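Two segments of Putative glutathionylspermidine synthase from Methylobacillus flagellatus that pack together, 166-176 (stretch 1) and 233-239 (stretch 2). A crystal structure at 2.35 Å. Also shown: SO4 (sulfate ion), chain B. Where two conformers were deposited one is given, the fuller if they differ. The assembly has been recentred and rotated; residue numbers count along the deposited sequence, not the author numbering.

Stretch 1 166-176: TPSGVSYMLEN
Stretch 2 (233-239) FEHAFIA

How does the chain reach the contact? Stretch 1 begins as a loop: Thr 166 (phi/psi -136/59, chi1 p) donates N to O4 of the sulfate at 2.7 Å, and Pro 167 (-49/139) and Ser 168 (-131/169, chi1 p) lead to the helix. A water donates to both Pro 167 O and Glu 234 OE2, 2.9 Å from each, joining the loop to stretch 2.

What fastens the helix start? Gly 169, the N-cap, takes phi/psi 122/-12, where a CB would jam against the preceding carbonyl oxygen, so glycine fits. NH groups at a helix start have no acceptor a turn earlier; the buried carboxylate of Glu 234, reaching out with chi1 and chi2 t and chi3 -78°, accepts from Gly 169 N and, weakly, from Ser 171 N. Gly 169 N donates to Glu 234 OE1 at 2.9 Å, and weakly to Glu 234 OE2 at 3.4 Å.

How do the two helices lie against each other? Both are regular, with phi/psi near -63/-40; their N-to-C directions differ by 61°, and their axes approach to 10.2 Å. Val 170 (chi1 m) brings CG2 within 3.7 Å of CD1 of Ile 238 (chi1 t, chi2 p), an apolar contact beside the carboxylate. Ser 171, buried, chi1 p, donates OG to Glu 234 OE1 at 3.1 Å; its N adds the weak bond to the same OE1 at 3.4 Å. Ser 171 CA and Glu 234 CA lie 5.8 Å apart, and Ser 171 CB is 3.7 Å from Phe 237 CD2.

What completes the interface one turn later? Leu 174 (m, t) sets CD1 3.7 Å from CE2 of Phe 237 (chi1 t, chi2 76°), at the ring edge. Glu 175 (m, m, chi3 -49°) curls OE2 to 3.5 Å from Phe 237 CE1 while remaining partly exposed, as suits its charge. Together the stretches bury 405 Å².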

# COMPACT_ATOMS: atom_id res chain seq x y z
N THR A 166 5.32 -5.66 4.48
CA THR A 166 5.64 -4.54 5.40
C THR A 166 5.09 -3.24 4.74
O THR A 166 5.89 -2.38 4.33
CB THR A 166 7.18 -4.45 5.68
OG1 THR A 166 7.87 -4.29 4.43
CG2 THR A 166 7.74 -5.66 6.44
N PRO A 167 3.74 -3.16 4.45
CA PRO A 167 3.21 -1.98 3.71
C PRO A 167 3.67 -0.64 4.26
O PRO A 167 3.76 -0.46 5.49
CB PRO A 167 1.69 -2.16 3.78
CG PRO A 167 1.47 -3.16 4.86
CD PRO A 167 2.64 -4.07 4.83
N SER A 168 4.00 0.29 3.36
CA SER A 168 4.52 1.60 3.75
C SER A 168 3.79 2.74 3.05
O SER A 168 3.02 2.51 2.12
CB SER A 168 6.01 1.68 3.47
OG SER A 168 6.28 1.44 2.10
N GLY A 169 4.03 3.98 3.52
CA GLY A 169 3.46 5.17 2.91
C GLY A 169 2.63 6.03 3.84
O GLY A 169 2.30 7.16 3.48
N VAL A 170 2.27 5.51 5.06
CA VAL A 170 1.44 6.28 6.00
C VAL A 170 2.06 7.60 6.42
O VAL A 170 1.33 8.58 6.61
CB VAL A 170 0.89 5.48 7.21
CG1 VAL A 170 0.33 4.13 6.78
CG2 VAL A 170 1.93 5.31 8.29
N SER A 171 3.42 7.66 6.51
CA SER A 171 4.13 8.90 6.88
C SER A 171 3.85 10.02 5.88
O SER A 171 3.60 11.15 6.29
CB SER A 171 5.62 8.66 7.06
OG SER A 171 6.24 8.27 5.84
N TYR A 172 3.78 9.68 4.57
CA TYR A 172 3.44 10.67 3.55
C TYR A 172 1.96 11.09 3.68
O TYR A 172 1.65 12.26 3.54
CB TYR A 172 3.72 10.13 2.15
CG TYR A 172 5.19 9.97 1.84
CD1 TYR A 172 5.99 11.08 1.56
CD2 TYR A 172 5.77 8.71 1.74
CE1 TYR A 172 7.35 10.94 1.27
CE2 TYR A 172 7.13 8.56 1.44
CZ TYR A 172 7.92 9.67 1.21
OH TYR A 172 9.25 9.53 0.92
N MSE A 173 1.08 10.14 4.02
CA MSE A 173 -0.34 10.44 4.21
C MSE A 173 -0.51 11.42 5.39
O MSE A 173 -1.23 12.42 5.27
CB MSE A 173 -1.14 9.13 4.47
CG MSE A 173 -2.59 9.38 4.91
SE MSE A 173 -3.55 7.75 5.36
CE MSE A 173 -3.20 7.70 7.25
N LEU A 174 0.16 11.14 6.52
CA LEU A 174 0.05 11.97 7.72
C LEU A 174 0.67 13.35 7.54
O LEU A 174 0.03 14.34 7.87
CB LEU A 174 0.62 11.23 8.95
CG LEU A 174 -0.12 9.94 9.31
CD1 LEU A 174 0.64 9.16 10.37
CD2 LEU A 174 -1.55 10.22 9.76
N GLU A 175 1.87 13.42 6.92
CA GLU A 175 2.57 14.69 6.68
C GLU A 175 1.93 15.55 5.63
O GLU A 175 2.00 16.77 5.72
CB GLU A 175 4.07 14.45 6.36
CG GLU A 175 4.90 14.10 7.60
CD GLU A 175 4.75 15.05 8.78
OE1 GLU A 175 4.85 16.29 8.58
OE2 GLU A 175 4.50 14.56 9.91
N ASN A 176 1.29 14.94 4.62
CA ASN A 176 0.63 15.72 3.58
C ASN A 176 -0.56 16.45 4.14
O ASN A 176 -0.80 17.59 3.76
CB ASN A 176 0.24 14.85 2.38
CG ASN A 176 1.41 14.40 1.55
OD1 ASN A 176 2.54 14.88 1.71
ND2 ASN A 176 1.18 13.42 0.69
N PHE A 233 13.08 6.34 8.29
CA PHE A 233 12.41 7.49 8.88
C PHE A 233 10.96 7.17 9.23
O PHE A 233 10.51 7.52 10.32
CB PHE A 233 12.51 8.76 8.01
CG PHE A 233 11.68 9.91 8.55
CD1 PHE A 233 12.08 10.59 9.69
CD2 PHE A 233 10.44 10.21 7.99
CE1 PHE A 233 11.27 11.59 10.24
CE2 PHE A 233 9.64 11.22 8.54
CZ PHE A 233 10.06 11.90 9.66
N GLU A 234 10.23 6.45 8.34
CA GLU A 234 8.85 6.05 8.62
C GLU A 234 8.78 5.17 9.87
O GLU A 234 7.89 5.37 10.70
CB GLU A 234 8.19 5.35 7.41
CG GLU A 234 6.70 5.13 7.62
CD GLU A 234 5.91 4.54 6.46
OE1 GLU A 234 5.60 5.30 5.52
OE2 GLU A 234 5.46 3.38 6.60
N HIS A 235 9.77 4.25 10.06
CA HIS A 235 9.81 3.36 11.23
C HIS A 235 9.95 4.18 12.51
O HIS A 235 9.19 3.99 13.47
CB HIS A 235 10.97 2.34 11.12
CG HIS A 235 11.01 1.56 9.82
ND1 HIS A 235 12.08 0.73 9.53
CD2 HIS A 235 10.11 1.49 8.81
CE1 HIS A 235 11.80 0.21 8.34
NE2 HIS A 235 10.64 0.65 7.86
N ALA A 236 10.91 5.13 12.52
CA ALA A 236 11.17 6.00 13.66
C ALA A 236 9.97 6.92 13.93
O ALA A 236 9.52 7.03 15.08
CB ALA A 236 12.44 6.82 13.41
N PHE A 237 9.39 7.49 12.84
CA PHE A 237 8.22 8.38 12.90
C PHE A 237 6.98 7.67 13.47
O PHE A 237 6.39 8.17 14.43
CB PHE A 237 7.93 9.01 11.51
CG PHE A 237 6.61 9.75 11.40
CD1 PHE A 237 6.45 11.01 11.96
CD2 PHE A 237 5.53 9.18 10.72
CE1 PHE A 237 5.22 11.69 11.86
CE2 PHE A 237 4.31 9.86 10.62
CZ PHE A 237 4.16 11.11 11.18
N ILE A 238 6.58 6.50 12.89
CA ILE A 238 5.40 5.79 13.37
C ILE A 238 5.57 5.30 14.82
O ILE A 238 4.66 5.47 15.62
CB ILE A 238 4.87 4.72 12.35
CG1 ILE A 238 3.38 4.39 12.58
CG2 ILE A 238 5.72 3.47 12.29
CD1 ILE A 238 2.43 5.39 11.99
N ALA A 239 6.76 4.79 15.19
CA ALA A 239 7.05 4.34 16.57
C ALA A 239 6.95 5.53 17.56
O ALA A 239 6.37 5.39 18.65
CB ALA A 239 8.44 3.71 16.64
S SO4 B . 4.77 -4.58 1.01
O1 SO4 B . 4.17 -3.30 0.71
O2 SO4 B . 3.75 -5.53 1.39
O3 SO4 B . 5.48 -5.04 -0.17
O4 SO4 B . 5.72 -4.43 2.07
O HOH W 1 2.97 1.92 6.91